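Local coordinates for protein amidohydrolase (PDB 4DZH) that binds zinc and probably deaminates adenosine-type substrates such as 5'-methylthioadenosine, as a member of the amidohydrolase superfamily, at residues V145-Y150 with D186-D191. Sequence-based numbering, arbitrary orientation.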
loop_
_atom_site.group_PDB
_atom_site.type_symbol
_atom_site.label_atom_id
_atom_site.label_comp_id
_atom_site.label_asym_id
_atom_site.label_seq_id
_atom_site.Cartn_x
_atom_site.Cartn_y
_atom_site.Cartn_z
ATOM N N VAL A 145 -1.683 -31.553 -0.411
ATOM C CA VAL A 145 -0.667 -31.078 -1.330
ATOM C C VAL A 145 -0.007 -29.826 -0.758
ATOM O O VAL A 145 1.221 -29.707 -0.764
ATOM C CB VAL A 145 -1.307 -30.721 -2.690
ATOM C CG1 VAL A 145 -0.306 -30.031 -3.590
ATOM C CG2 VAL A 145 -1.907 -31.993 -3.357
ATOM N N GLN A 146 -0.811 -28.927 -0.188
ATOM C CA GLN A 146 -0.235 -27.707 0.360
ATOM C C GLN A 146 0.764 -27.972 1.481
ATOM O O GLN A 146 1.819 -27.369 1.506
ATOM C CB GLN A 146 -1.320 -26.801 0.901
ATOM C CG GLN A 146 -2.230 -26.340 -0.226
ATOM C CD GLN A 146 -3.210 -25.282 0.261
ATOM O OE1 GLN A 146 -4.058 -25.564 1.123
ATOM N NE2 GLN A 146 -3.106 -24.076 -0.294
ATOM N N ALA A 147 0.399 -28.840 2.406
ATOM C CA ALA A 147 1.295 -29.181 3.515
ATOM C C ALA A 147 2.622 -29.713 2.971
ATOM O O ALA A 147 3.691 -29.270 3.388
ATOM C CB ALA A 147 0.625 -30.189 4.473
ATOM N N ALA A 148 2.533 -30.597 1.990
ATOM C CA ALA A 148 3.741 -31.173 1.389
ATOM C C ALA A 148 4.582 -30.094 0.720
ATOM O O ALA A 148 5.824 -30.075 0.875
ATOM C CB ALA A 148 3.379 -32.269 0.401
ATOM N N VAL A 149 3.918 -29.189 -0.027
ATOM C CA VAL A 149 4.606 -28.097 -0.710
ATOM C C VAL A 149 5.281 -27.147 0.255
ATOM O O VAL A 149 6.449 -26.852 0.097
ATOM C CB VAL A 149 3.681 -27.312 -1.653
ATOM C CG1 VAL A 149 4.385 -26.079 -2.187
ATOM C CG2 VAL A 149 3.238 -28.205 -2.780
ATOM N N TYR A 150 4.563 -26.706 1.291
ATOM C CA TYR A 150 5.193 -25.869 2.307
ATOM C C TYR A 150 6.406 -26.580 2.961
ATOM O O TYR A 150 7.457 -25.960 3.119
ATOM C CB TYR A 150 4.175 -25.445 3.368
ATOM C CG TYR A 150 3.199 -24.379 2.872
ATOM C CD1 TYR A 150 3.622 -23.162 2.353
ATOM C CD2 TYR A 150 1.830 -24.597 2.966
ATOM C CE1 TYR A 150 2.724 -22.199 1.930
ATOM C CE2 TYR A 150 0.935 -23.616 2.547
ATOM C CZ TYR A 150 1.389 -22.445 2.029
ATOM O OH TYR A 150 0.534 -21.438 1.593
ATOM N N ASP A 186 -3.115 -36.632 11.040
ATOM C CA ASP A 186 -2.261 -37.796 11.345
ATOM C C ASP A 186 -0.902 -37.698 10.617
ATOM O O ASP A 186 0.132 -38.009 11.194
ATOM C CB ASP A 186 -2.991 -39.095 10.977
ATOM C CG ASP A 186 -4.266 -39.310 11.813
ATOM O OD1 ASP A 186 -4.475 -38.561 12.807
ATOM O OD2 ASP A 186 -5.065 -40.230 11.491
ATOM N N GLN A 187 -0.898 -37.247 9.360
ATOM C CA GLN A 187 0.337 -37.143 8.565
ATOM C C GLN A 187 1.310 -36.137 9.182
ATOM O O GLN A 187 2.546 -36.301 9.104
ATOM C CB GLN A 187 -0.003 -36.686 7.134
ATOM C CG GLN A 187 1.130 -36.840 6.119
ATOM C CD GLN A 187 1.414 -38.311 5.807
ATOM O OE1 GLN A 187 0.641 -39.198 6.185
ATOM N NE2 GLN A 187 2.512 -38.570 5.109
ATOM N N TRP A 188 0.752 -35.083 9.775
ATOM C CA TRP A 188 1.568 -33.939 10.200
ATOM C C TRP A 188 1.653 -33.768 11.714
ATOM O O TRP A 188 2.155 -32.749 12.181
ATOM C CB TRP A 188 1.096 -32.628 9.501
ATOM C CG TRP A 188 1.285 -32.743 7.999
ATOM C CD1 TRP A 188 0.333 -33.056 7.064
ATOM C CD2 TRP A 188 2.522 -32.706 7.304
ATOM N NE1 TRP A 188 0.891 -33.131 5.816
ATOM C CE2 TRP A 188 2.244 -32.929 5.935
ATOM C CE3 TRP A 188 3.841 -32.451 7.692
ATOM C CZ2 TRP A 188 3.239 -32.926 4.955
ATOM C CZ3 TRP A 188 4.839 -32.434 6.702
ATOM C CH2 TRP A 188 4.522 -32.678 5.354
ATOM N N ARG A 189 1.217 -34.770 12.488
ATOM C CA ARG A 189 1.358 -34.623 13.945
ATOM C C ARG A 189 2.849 -34.468 14.328
ATOM O O ARG A 189 3.741 -35.149 13.800
ATOM C CB ARG A 189 0.676 -35.759 14.724
ATOM C CG ARG A 189 0.963 -37.098 14.151
ATOM C CD ARG A 189 0.480 -38.228 15.061
ATOM N NE ARG A 189 0.010 -39.357 14.257
ATOM C CZ ARG A 189 -1.253 -39.785 14.239
ATOM N NH1 ARG A 189 -2.172 -39.175 14.992
ATOM N NH2 ARG A 189 -1.597 -40.828 13.482
ATOM N N ASP A 190 3.104 -33.526 15.221
ATOM C CA ASP A 190 4.443 -33.268 15.729
ATOM C C ASP A 190 5.472 -32.854 14.685
ATOM O O ASP A 190 6.678 -32.990 14.919
ATOM C CB ASP A 190 4.972 -34.471 16.520
ATOM C CG ASP A 190 4.030 -34.888 17.632
ATOM O OD1 ASP A 190 3.548 -34.002 18.380
ATOM O OD2 ASP A 190 3.753 -36.099 17.752
ATOM N N ASP A 191 5.033 -32.301 13.547
ATOM C CA ASP A 191 6.020 -31.784 12.610
ATOM C C ASP A 191 6.426 -30.390 13.077
ATOM O O ASP A 191 5.575 -29.625 13.541
ATOM C CB ASP A 191 5.421 -31.679 11.210
ATOM C CG ASP A 191 6.463 -31.351 10.161
ATOM O OD1 ASP A 191 6.732 -30.135 9.898
ATOM O OD2 ASP A 191 7.044 -32.310 9.596
#
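The indole of Trp-188 lies with one face on the methyl of Ala-147, a CH-pi type contact that carries most of the small surface shared by 145-150 and 186-191. Ala-147 CB sits 3.1 Å above the ring plane, offset toward the rim on the pyrrole side, where it approaches Trp-188 NE1 to 3.2 Å and CE2 to 3.5 Å. The benzo part reaches on along the helix backbone, with Trp-188 CZ2 3.8 Å from the N of Ala-148. CG of Trp-188 lies beside the backbone N (chi1 -63°) and anti to the carbonyl carbon, which carries the ring toward helix 143-152. Gln-187 CG touches the opposite face near the rim, 3.7 Å above the plane, and Asp-191 CB meets the ring edge in plane, which limits how the indole can turn. A type II turn, Trp-188 to Asp-191, returns the aspartate to that edge, and its carboxylate forms a salt bridge with Lys-151. The Trp-188 side chain lies about 9 Å from a bound zinc ion. The contact joins the last part of helix 174-188 to helix 143-152 on the outside of the TIM barrel, and both Ala-147 and Trp-188 rest on Ile-194 of strand 194-200.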